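Local coordinates for SspB protein (Streptomyces clavuligerus, PDB 6JUF) that probably acts as a metal-dependent DNase in the phosphorothioation-sensing SspABCD-SspE system, which defends bacteria against phages, at residues Ala10-Ala15 / Glu162-Ala167; Ala21-Trp26 / Lys54-Ala59; Ala40-Asp45 / Ala59-Ser64; Arg92-Glu97 / His114-Ser119. All coordinates share one frame; numbering follows the deposited sequence.

Contact 1: Ala10-Ala15 / Glu162-Ala167; sequences AHSSFA and EGPVEA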
# COMPACT_ATOMS: atom_id res chain seq x y z
N ALA B 10 18.81 -4.51 -20.73
CA ALA B 10 17.38 -4.24 -20.87
C ALA B 10 16.80 -4.31 -22.28
O ALA B 10 17.47 -4.00 -23.25
CB ALA B 10 17.08 -2.87 -20.26
N HIS B 11 15.52 -4.69 -22.36
CA HIS B 11 14.78 -4.58 -23.61
C HIS B 11 14.43 -3.13 -23.87
O HIS B 11 14.35 -2.29 -22.94
CB HIS B 11 13.45 -5.30 -23.43
CG HIS B 11 13.57 -6.78 -23.24
ND1 HIS B 11 14.14 -7.60 -24.15
CD2 HIS B 11 13.19 -7.58 -22.18
CE1 HIS B 11 14.08 -8.87 -23.70
NE2 HIS B 11 13.50 -8.86 -22.50
N SER B 12 14.18 -2.80 -25.13
CA SER B 12 13.79 -1.45 -25.54
C SER B 12 12.28 -1.28 -25.27
O SER B 12 11.42 -1.53 -26.10
CB SER B 12 14.11 -1.22 -27.02
OG SER B 12 13.75 0.11 -27.32
N SER B 13 11.95 -0.97 -24.03
CA SER B 13 10.59 -0.77 -23.63
C SER B 13 10.50 0.53 -22.85
O SER B 13 11.08 0.65 -21.77
CB SER B 13 10.12 -1.97 -22.76
OG SER B 13 8.77 -1.78 -22.33
N PHE B 14 9.75 1.51 -23.39
CA PHE B 14 9.61 2.85 -22.78
C PHE B 14 8.14 3.29 -22.76
O PHE B 14 7.43 3.16 -23.77
CB PHE B 14 10.45 3.88 -23.57
CG PHE B 14 11.92 3.55 -23.58
CD1 PHE B 14 12.77 4.05 -22.57
CD2 PHE B 14 12.44 2.68 -24.55
CE1 PHE B 14 14.11 3.65 -22.55
CE2 PHE B 14 13.78 2.35 -24.54
CZ PHE B 14 14.60 2.82 -23.55
N ALA B 15 7.71 3.76 -21.59
CA ALA B 15 6.42 4.45 -21.38
C ALA B 15 5.22 3.54 -21.65
O ALA B 15 4.14 4.04 -21.84
CB ALA B 15 6.34 5.73 -22.21
N GLU B 162 17.31 2.33 -32.97
CA GLU B 162 15.95 2.58 -33.41
C GLU B 162 15.18 3.45 -32.42
O GLU B 162 14.45 4.36 -32.81
CB GLU B 162 15.21 1.24 -33.58
CG GLU B 162 13.69 1.28 -33.39
CD GLU B 162 13.15 -0.01 -32.81
OE1 GLU B 162 13.47 -1.09 -33.36
OE2 GLU B 162 12.40 0.05 -31.80
N GLY B 163 15.41 3.18 -31.14
CA GLY B 163 14.48 3.46 -30.04
C GLY B 163 13.64 4.73 -29.84
O GLY B 163 13.41 5.51 -30.74
N PRO B 164 13.20 4.94 -28.60
CA PRO B 164 12.10 5.84 -28.26
C PRO B 164 12.36 7.33 -28.53
O PRO B 164 13.50 7.79 -28.68
CB PRO B 164 11.96 5.64 -26.74
CG PRO B 164 13.37 5.42 -26.32
CD PRO B 164 13.84 4.43 -27.37
N VAL B 165 11.27 8.06 -28.57
CA VAL B 165 11.35 9.50 -28.53
C VAL B 165 11.55 9.96 -27.08
O VAL B 165 11.23 9.25 -26.12
CB VAL B 165 10.11 10.18 -29.20
CG1 VAL B 165 10.06 9.82 -30.69
CG2 VAL B 165 8.81 9.75 -28.53
N GLU B 166 12.08 11.16 -26.95
CA GLU B 166 12.35 11.81 -25.69
C GLU B 166 11.09 11.87 -24.81
O GLU B 166 11.15 11.64 -23.61
CB GLU B 166 12.93 13.20 -25.94
CG GLU B 166 13.24 13.99 -24.68
CD GLU B 166 13.85 15.33 -24.98
OE1 GLU B 166 15.07 15.40 -25.16
OE2 GLU B 166 13.09 16.29 -25.07
N ALA B 167 9.95 12.11 -25.42
CA ALA B 167 8.70 12.22 -24.68
C ALA B 167 8.41 10.95 -23.92
O ALA B 167 7.86 10.99 -22.78
CB ALA B 167 7.52 12.62 -25.58
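The pyrrolidine ring of P164 lies over one face of the F14 phenyl ring, a CH-pi contact that forms the centre of this junction between the loop joining helices 5-9 and 24-34 and the turn leading into helix 166-180. P164 CG stands 3.6 Å from the centroid of the F14 ring, only 19° off its normal, but is shifted toward the rim on the CD2 and CE2 side. There P164 CG comes to 3.4 Å from F14 CD2, while P164 CD lies 3.5 Å from F14 CE2. The first torsion of F14 (-61°) keeps CG beside the backbone N, which turns the ring toward P164 and presents its face.

S12 flanks the pair: its OG lies in the plane of the F14 ring, at the edge, and reaches P164 CD only loosely at 4.3 Å. No hydrogen bond spans the two segments, so shape and dispersion carry the contact. S12 is the centre of an inverse gamma turn, in which S13 N makes a weak bond to H11 O at 2.9 Å. Downstream, A15 N is hydrogen-bonded to D172 OD1 of helix 166-180, tying the loop just past F14 to the helix that follows P164. V165 occupies the N-cap position of that helix.

Further out, F14 and P164 both rest on V156 of helix 145-159 and on I169 of helix 166-180, and F14 also touches P129 and S130 of helix 129-137. The ring thus packs among helices 129-137, 145-159 and 166-180, with P164 over one face.

Contact 2: Ala21-Trp26 / Lys54-Ala59; sequences APRFGW and KNMVYA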
# COMPACT_ATOMS: atom_id res chain seq x y z
N ALA B 21 2.01 4.28 -12.25
CA ALA B 21 2.95 3.56 -11.37
C ALA B 21 2.30 2.28 -10.91
O ALA B 21 1.09 2.12 -11.07
CB ALA B 21 3.36 4.46 -10.22
N PRO B 22 3.08 1.33 -10.37
CA PRO B 22 2.48 0.02 -10.02
C PRO B 22 1.38 0.15 -8.95
O PRO B 22 1.46 1.02 -8.09
CB PRO B 22 3.68 -0.80 -9.47
CG PRO B 22 4.89 -0.13 -10.09
CD PRO B 22 4.55 1.32 -10.21
N ARG B 23 0.40 -0.71 -8.99
CA ARG B 23 -0.61 -0.81 -7.97
C ARG B 23 -0.70 -2.25 -7.47
O ARG B 23 -0.57 -3.19 -8.28
CB ARG B 23 -1.99 -0.49 -8.59
CG ARG B 23 -2.07 0.84 -9.34
CD ARG B 23 -3.52 1.26 -9.59
NE ARG B 23 -3.53 2.33 -10.58
CZ ARG B 23 -4.63 2.92 -11.02
NH1 ARG B 23 -5.82 2.48 -10.57
NH2 ARG B 23 -4.56 3.88 -11.95
N PHE B 24 -0.93 -2.43 -6.15
CA PHE B 24 -1.04 -3.78 -5.66
C PHE B 24 -2.18 -4.57 -6.36
O PHE B 24 -2.02 -5.71 -6.77
CB PHE B 24 -1.27 -3.83 -4.13
CG PHE B 24 -1.71 -5.17 -3.66
CD1 PHE B 24 -0.80 -6.25 -3.65
CD2 PHE B 24 -3.05 -5.43 -3.35
CE1 PHE B 24 -1.23 -7.54 -3.32
CE2 PHE B 24 -3.45 -6.72 -2.97
CZ PHE B 24 -2.54 -7.77 -2.97
N GLY B 25 -3.35 -3.89 -6.43
CA GLY B 25 -4.55 -4.52 -7.05
C GLY B 25 -4.23 -5.04 -8.44
O GLY B 25 -4.72 -6.11 -8.83
N TRP B 26 -3.38 -4.32 -9.18
CA TRP B 26 -3.02 -4.77 -10.54
C TRP B 26 -2.17 -6.03 -10.52
O TRP B 26 -2.39 -6.95 -11.36
CB TRP B 26 -2.27 -3.67 -11.26
CG TRP B 26 -3.16 -2.54 -11.70
CD1 TRP B 26 -4.49 -2.36 -11.45
CD2 TRP B 26 -2.74 -1.39 -12.54
NE1 TRP B 26 -4.95 -1.16 -12.05
CE2 TRP B 26 -3.91 -0.54 -12.69
CE3 TRP B 26 -1.53 -0.99 -13.09
CZ2 TRP B 26 -3.90 0.61 -13.47
CZ3 TRP B 26 -1.52 0.21 -13.84
CH2 TRP B 26 -2.66 0.99 -14.01
N LYS B 54 -10.34 0.68 -19.68
CA LYS B 54 -9.78 0.36 -20.98
C LYS B 54 -8.30 0.86 -21.17
O LYS B 54 -7.44 0.11 -21.68
CB LYS B 54 -10.79 0.86 -22.05
CG LYS B 54 -10.48 0.57 -23.50
CD LYS B 54 -10.49 -0.93 -23.80
CE LYS B 54 -11.73 -1.38 -24.56
NZ LYS B 54 -12.94 -0.53 -24.34
N ASN B 55 -8.01 2.09 -20.69
CA ASN B 55 -6.66 2.65 -20.90
C ASN B 55 -5.67 2.09 -19.88
O ASN B 55 -4.51 2.43 -19.95
CB ASN B 55 -6.67 4.17 -20.87
CG ASN B 55 -7.14 4.71 -19.56
OD1 ASN B 55 -7.98 4.10 -18.89
ND2 ASN B 55 -6.61 5.84 -19.15
N MET B 56 -6.15 1.23 -18.98
CA MET B 56 -5.26 0.61 -17.96
C MET B 56 -4.84 -0.84 -18.25
O MET B 56 -3.89 -1.37 -17.63
CB MET B 56 -5.91 0.69 -16.57
CG MET B 56 -6.14 2.09 -16.11
SD MET B 56 -7.26 1.98 -14.69
CE MET B 56 -7.65 3.71 -14.55
N VAL B 57 -5.48 -1.47 -19.25
CA VAL B 57 -5.19 -2.89 -19.52
C VAL B 57 -3.72 -3.15 -19.84
O VAL B 57 -3.09 -4.06 -19.30
CB VAL B 57 -6.13 -3.48 -20.58
CG1 VAL B 57 -5.74 -4.93 -20.90
CG2 VAL B 57 -7.63 -3.35 -20.16
N TYR B 58 -3.18 -2.39 -20.77
CA TYR B 58 -1.80 -2.59 -21.16
C TYR B 58 -0.81 -2.31 -20.03
O TYR B 58 0.13 -3.07 -19.83
CB TYR B 58 -1.45 -1.79 -22.43
CG TYR B 58 -0.34 -2.48 -23.11
CD1 TYR B 58 -0.64 -3.39 -24.10
CD2 TYR B 58 1.01 -2.26 -22.74
CE1 TYR B 58 0.33 -4.07 -24.72
CE2 TYR B 58 2.03 -2.98 -23.39
CZ TYR B 58 1.64 -3.87 -24.38
OH TYR B 58 2.61 -4.55 -25.07
N ALA B 59 -1.04 -1.23 -19.29
CA ALA B 59 -0.17 -0.91 -18.15
C ALA B 59 -0.16 -2.07 -17.15
O ALA B 59 0.88 -2.45 -16.63
CB ALA B 59 -0.59 0.39 -17.49
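W26 and M56 form a Met-aromatic contact, their side chains crossing at about a right angle where the start of helix 24-34 approaches the residues leading into helix 57-66 and its first turn. The sulfur sits at the rim of the indole: M56 SD is 5.2 Å from the centroid of the W26 six-membered ring and 78° off its normal. M56 CB packs nearer, 3.7 Å from W26 CZ2, and A59 CB approaches W26 CZ3 at 3.8 Å; the M56 methylene and the A59 methyl lie on the same side of the indole plane.

The opposite side belongs to R23, whose extended chain carries CD 3.6 Å above that plane, so the indole is sandwiched between R23 of its own segment and M56 and A59 of segment 54-59. In turn W26 CZ2 lies over the centre of the R23 guanidinium. R23 NH1 forms a salt bridge with E105 OE1 of the second subunit, placing this packing at the dimer interface. A59 also lies near E18, a magnesium ligand of this protein, although no metal is bound here. M56, extended beyond CG, crosses the arginine too and ends with CE 4.0 Å from R23 NH2.

Contact 3: Ala40-Asp45 / Ala59-Ser64; sequences AFLADD and AMRYWS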
# COMPACT_ATOMS: atom_id res chain seq x y z
N ALA B 40 -5.82 -13.27 -20.92
CA ALA B 40 -6.43 -12.35 -19.96
C ALA B 40 -6.33 -10.85 -20.31
O ALA B 40 -7.27 -10.08 -20.01
CB ALA B 40 -5.84 -12.58 -18.56
N PHE B 41 -5.25 -10.45 -20.96
CA PHE B 41 -5.07 -9.03 -21.34
C PHE B 41 -5.50 -8.74 -22.77
O PHE B 41 -5.48 -7.57 -23.19
CB PHE B 41 -3.61 -8.60 -21.16
CG PHE B 41 -3.05 -8.91 -19.81
CD1 PHE B 41 -3.48 -8.16 -18.71
CD2 PHE B 41 -2.07 -9.88 -19.64
CE1 PHE B 41 -2.99 -8.45 -17.44
CE2 PHE B 41 -1.58 -10.18 -18.37
CZ PHE B 41 -2.03 -9.45 -17.28
N LEU B 42 -5.99 -9.75 -23.48
CA LEU B 42 -6.34 -9.56 -24.91
C LEU B 42 -7.83 -9.71 -25.13
O LEU B 42 -8.35 -9.27 -26.18
CB LEU B 42 -5.62 -10.63 -25.71
CG LEU B 42 -4.10 -10.45 -25.73
CD1 LEU B 42 -3.55 -11.73 -26.31
CD2 LEU B 42 -3.64 -9.23 -26.49
N ALA B 43 -8.51 -10.36 -24.17
CA ALA B 43 -9.94 -10.62 -24.31
C ALA B 43 -10.76 -9.35 -24.53
O ALA B 43 -10.40 -8.27 -24.07
CB ALA B 43 -10.46 -11.38 -23.08
N ASP B 44 -11.86 -9.47 -25.29
CA ASP B 44 -12.74 -8.35 -25.49
C ASP B 44 -13.27 -7.76 -24.18
O ASP B 44 -13.36 -6.53 -24.05
CB ASP B 44 -13.96 -8.73 -26.33
CG ASP B 44 -13.61 -9.08 -27.73
OD1 ASP B 44 -12.48 -8.78 -28.21
OD2 ASP B 44 -14.52 -9.68 -28.36
N ASP B 45 -13.58 -8.61 -23.21
CA ASP B 45 -14.06 -8.21 -21.88
C ASP B 45 -12.93 -7.99 -20.88
O ASP B 45 -13.22 -7.95 -19.69
CB ASP B 45 -14.97 -9.30 -21.29
CG ASP B 45 -16.13 -9.65 -22.21
OD1 ASP B 45 -16.25 -10.81 -22.67
OD2 ASP B 45 -16.91 -8.76 -22.46
N ALA B 59 -1.04 -1.23 -19.29
CA ALA B 59 -0.17 -0.91 -18.15
C ALA B 59 -0.16 -2.07 -17.15
O ALA B 59 0.88 -2.45 -16.63
CB ALA B 59 -0.59 0.39 -17.49
N MET B 60 -1.33 -2.64 -16.89
CA MET B 60 -1.42 -3.79 -15.97
C MET B 60 -0.61 -5.01 -16.50
O MET B 60 0.15 -5.63 -15.75
CB MET B 60 -2.89 -4.16 -15.77
CG MET B 60 -3.13 -5.34 -14.83
SD MET B 60 -4.88 -5.73 -14.83
CE MET B 60 -5.13 -6.39 -13.19
N ARG B 61 -0.77 -5.30 -17.80
CA ARG B 61 -0.01 -6.35 -18.47
C ARG B 61 1.50 -6.09 -18.37
O ARG B 61 2.28 -7.01 -18.02
CB ARG B 61 -0.48 -6.37 -19.93
CG ARG B 61 0.28 -7.36 -20.86
CD ARG B 61 -0.21 -7.14 -22.30
NE ARG B 61 0.54 -7.95 -23.22
CZ ARG B 61 0.20 -8.08 -24.50
NH1 ARG B 61 -0.91 -7.44 -24.94
NH2 ARG B 61 0.95 -8.82 -25.31
N TYR B 62 1.91 -4.84 -18.66
CA TYR B 62 3.29 -4.42 -18.64
C TYR B 62 3.92 -4.67 -17.25
O TYR B 62 4.99 -5.23 -17.12
CB TYR B 62 3.42 -2.93 -19.06
CG TYR B 62 4.82 -2.43 -18.76
CD1 TYR B 62 5.89 -2.67 -19.64
CD2 TYR B 62 5.07 -1.75 -17.54
CE1 TYR B 62 7.18 -2.27 -19.30
CE2 TYR B 62 6.38 -1.33 -17.22
CZ TYR B 62 7.42 -1.62 -18.13
OH TYR B 62 8.70 -1.25 -17.80
N TRP B 63 3.20 -4.26 -16.21
CA TRP B 63 3.75 -4.33 -14.85
C TRP B 63 3.96 -5.78 -14.46
O TRP B 63 4.95 -6.12 -13.81
CB TRP B 63 2.95 -3.55 -13.80
CG TRP B 63 3.21 -2.10 -13.89
CD1 TRP B 63 2.30 -1.08 -14.09
CD2 TRP B 63 4.52 -1.44 -13.72
NE1 TRP B 63 2.95 0.17 -14.11
CE2 TRP B 63 4.29 0.01 -13.87
CE3 TRP B 63 5.83 -1.90 -13.43
CZ2 TRP B 63 5.33 0.94 -13.79
CZ3 TRP B 63 6.86 -0.93 -13.34
CH2 TRP B 63 6.61 0.43 -13.52
N SER B 64 3.02 -6.65 -14.83
CA SER B 64 3.24 -8.10 -14.51
C SER B 64 4.49 -8.65 -15.20
O SER B 64 5.25 -9.37 -14.54
CB SER B 64 2.05 -8.91 -15.00
OG SER B 64 1.04 -8.79 -14.03
O HOH W 1 -3.16 -5.86 -23.71
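One face of the F41 ring is occupied by R61 CB, which lies 3.7 Å from the ring centroid and 18° off the normal in a CH-pi contact. The aliphatic part of the arginine continues past the ring, with R61 CG 3.7 Å from F41 CD2, and M60 CG comes obliquely to F41 CE1 at 4.1 Å. The R61 guanidinium is turned almost parallel to the phenyl plane, 14° apart, but it lies beyond the ring: with CG anti to the backbone N (chi1 176°) and the chain extended to NE, the charged end is carried past F41. At the guanidinium edge, in plane, a water accepts from R61 NH1 at 3.0 Å and donates to F41 O at 2.9 Å. L42 CD2 approaches R61 NH1 obliquely at 3.6 Å.

Around this pair, F41 also touches A30 of helix 24-34, L50 of helix 46-50 and S85 of strand 83-87, so the loop packs between helices and hairpin. R61 NE makes a salt bridge to E72 OE2 of strand 70-74. The buried arginine therefore does two jobs: its methylenes serve as an apolar surface for the phenyl ring, while E72 probably balances its charge and the water ties its tip to the loop backbone.

Contact 4: Arg92-Glu97 / His114-Ser119; sequences RWLLDE and HWWLLS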
# COMPACT_ATOMS: atom_id res chain seq x y z
N ARG B 92 3.79 -17.56 -8.62
CA ARG B 92 3.15 -18.61 -7.81
C ARG B 92 3.75 -18.58 -6.37
O ARG B 92 2.98 -18.76 -5.43
CB ARG B 92 3.37 -19.99 -8.44
CG ARG B 92 2.99 -21.19 -7.60
CD ARG B 92 1.49 -21.20 -7.33
NE ARG B 92 1.04 -22.32 -6.47
CZ ARG B 92 1.00 -22.28 -5.14
NH1 ARG B 92 1.48 -21.23 -4.44
NH2 ARG B 92 0.54 -23.35 -4.47
N TRP B 93 5.05 -18.42 -6.23
CA TRP B 93 5.68 -18.46 -4.93
C TRP B 93 5.26 -17.24 -4.10
O TRP B 93 5.06 -17.35 -2.91
CB TRP B 93 7.19 -18.57 -5.12
CG TRP B 93 7.95 -18.42 -3.83
CD1 TRP B 93 8.34 -19.41 -2.94
CD2 TRP B 93 8.47 -17.17 -3.28
NE1 TRP B 93 9.00 -18.86 -1.87
CE2 TRP B 93 9.12 -17.50 -2.04
CE3 TRP B 93 8.44 -15.82 -3.71
CZ2 TRP B 93 9.73 -16.52 -1.23
CZ3 TRP B 93 9.10 -14.88 -2.91
CH2 TRP B 93 9.70 -15.24 -1.67
N LEU B 94 5.19 -16.04 -4.71
CA LEU B 94 4.98 -14.81 -3.96
C LEU B 94 3.52 -14.43 -3.75
O LEU B 94 3.09 -14.06 -2.63
CB LEU B 94 5.68 -13.63 -4.70
CG LEU B 94 5.44 -12.26 -4.01
CD1 LEU B 94 6.09 -12.18 -2.61
CD2 LEU B 94 5.94 -11.14 -4.92
N LEU B 95 2.74 -14.49 -4.82
CA LEU B 95 1.43 -13.90 -4.84
C LEU B 95 0.25 -14.83 -4.61
O LEU B 95 -0.86 -14.34 -4.41
CB LEU B 95 1.20 -13.14 -6.18
CG LEU B 95 2.18 -11.97 -6.39
CD1 LEU B 95 1.95 -11.47 -7.82
CD2 LEU B 95 1.92 -10.91 -5.35
N ASP B 96 0.42 -16.13 -4.73
CA ASP B 96 -0.68 -17.05 -4.52
C ASP B 96 -1.22 -16.88 -3.10
O ASP B 96 -0.49 -16.54 -2.15
CB ASP B 96 -0.18 -18.46 -4.71
CG ASP B 96 -1.30 -19.41 -4.99
OD1 ASP B 96 -1.83 -19.99 -4.02
OD2 ASP B 96 -1.68 -19.54 -6.17
N GLU B 97 -2.52 -17.12 -2.94
CA GLU B 97 -3.08 -17.16 -1.61
C GLU B 97 -2.29 -18.10 -0.70
O GLU B 97 -2.13 -17.82 0.51
CB GLU B 97 -4.58 -17.54 -1.68
CG GLU B 97 -5.08 -18.63 -0.77
CD GLU B 97 -6.42 -19.23 -1.24
OE1 GLU B 97 -6.56 -19.61 -2.43
OE2 GLU B 97 -7.34 -19.31 -0.41
N HIS B 114 11.19 -4.75 -6.28
CA HIS B 114 12.08 -3.73 -6.84
C HIS B 114 13.31 -4.39 -7.47
O HIS B 114 13.70 -4.09 -8.60
CB HIS B 114 12.45 -2.72 -5.74
CG HIS B 114 13.46 -1.73 -6.18
ND1 HIS B 114 14.76 -1.70 -5.71
CD2 HIS B 114 13.34 -0.70 -7.08
CE1 HIS B 114 15.40 -0.66 -6.32
NE2 HIS B 114 14.54 -0.09 -7.18
N TRP B 115 13.88 -5.37 -6.75
CA TRP B 115 15.00 -6.13 -7.28
C TRP B 115 14.60 -6.84 -8.59
O TRP B 115 15.33 -6.80 -9.59
CB TRP B 115 15.44 -7.14 -6.21
CG TRP B 115 16.59 -8.02 -6.70
CD1 TRP B 115 16.54 -9.38 -7.08
CD2 TRP B 115 17.99 -7.60 -6.95
NE1 TRP B 115 17.76 -9.82 -7.48
CE2 TRP B 115 18.70 -8.80 -7.41
CE3 TRP B 115 18.71 -6.40 -6.76
CZ2 TRP B 115 20.04 -8.76 -7.77
CZ3 TRP B 115 20.06 -6.41 -7.13
CH2 TRP B 115 20.69 -7.57 -7.64
N TRP B 116 13.38 -7.43 -8.60
CA TRP B 116 12.95 -8.13 -9.81
C TRP B 116 12.71 -7.23 -10.98
O TRP B 116 13.03 -7.57 -12.11
CB TRP B 116 11.71 -8.96 -9.57
CG TRP B 116 11.99 -10.18 -8.70
CD1 TRP B 116 13.25 -10.71 -8.31
CD2 TRP B 116 10.99 -11.07 -8.09
NE1 TRP B 116 13.08 -11.83 -7.52
CE2 TRP B 116 11.75 -12.09 -7.33
CE3 TRP B 116 9.60 -11.11 -8.06
CZ2 TRP B 116 11.10 -13.12 -6.61
CZ3 TRP B 116 8.97 -12.13 -7.36
CH2 TRP B 116 9.69 -13.11 -6.60
N LEU B 117 12.27 -5.99 -10.69
CA LEU B 117 12.01 -5.02 -11.76
C LEU B 117 13.35 -4.66 -12.48
O LEU B 117 13.40 -4.53 -13.68
CB LEU B 117 11.37 -3.74 -11.19
CG LEU B 117 11.08 -2.61 -12.20
CD1 LEU B 117 10.14 -3.05 -13.37
CD2 LEU B 117 10.50 -1.40 -11.50
N LEU B 118 14.40 -4.54 -11.69
CA LEU B 118 15.73 -4.13 -12.19
C LEU B 118 16.50 -5.32 -12.77
O LEU B 118 17.47 -5.18 -13.50
CB LEU B 118 16.53 -3.46 -11.07
CG LEU B 118 16.03 -2.11 -10.57
CD1 LEU B 118 16.83 -1.72 -9.34
CD2 LEU B 118 16.11 -1.04 -11.66
N SER B 119 16.03 -6.52 -12.43
CA SER B 119 16.80 -7.76 -12.69
C SER B 119 17.06 -8.03 -14.17
O SER B 119 16.18 -7.82 -14.98
CB SER B 119 16.07 -8.97 -12.08
OG SER B 119 16.82 -10.15 -12.22
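Apolar contact alone joins the two segments: the six-membered ring of W116 reaches from helix 107-118 to W93 and L94, neighbours on helix 89-95. W116 CH2 lies 4.1 Å from W93 CZ3, and W116 CZ3 is 4.0 Å from L94 CD2. The two tryptophan side chains cross at about a right angle, and the indoles meet obliquely through their outer carbons, without stacking; L94 and W116 run past one another in opposite directions. With CG beside its backbone N (chi1 -71°), W116 points across to segment 92-97; the nearest CA atoms of the two segments, those of L94 and W116, are 11.9 Å apart.

Each indole N-H has a hydrogen-bond partner outside the two segments. W93 NE1 binds D315 OD1 and W116 NE1 binds Y236 OH, while W311 packs edge-to-face with W93. At the end of helix 107-118, K68 NZ bonds to both W116 O and S119 O.

Charged groups of segment 92-97, R92 and D96, meet away from W116. R92 NH1 and D96 OD1 are 3.6 Å apart, but the carboxylate lies over the guanidinium face, so this pairing is electrostatic and no N-H points at the oxygen. R92 NH2 has a second salt bridge, to D98 OD2, and D96 OD2 is hydrogen-bonded to Y31 OH.

The chemistry is thus divided. Buried carbon surfaces make the contact between the helices, and the polar partners beyond it would restrict rotation of the rings, so two large aromatic residues are accommodated in the interior with both indole N-H groups hydrogen-bonded.

In the fold
Helix 57-66 is the common element. Contacts 2 and 3 share A59, their centres are 8 Å apart, and their segments alternate along the chain; W26 O meets M60 CE at 3.3 Å, and P22 CD lies 3.7 Å from W63 CZ2. W63 touches contact 4, its CZ3 standing 3.9 Å from L117 CD1, and Y62 meets contact 1 through CE1, 3.5 Å from S13 OG. Contact 1 closes the loop holding the other three. E18, a magnesium ligand, has its side chain about 5 Å from that of A59, 9 Å from that of R61 and 10 Å from that of F14, so contacts 1 to 3 come within about 10 Å of it; contact 4 lies away.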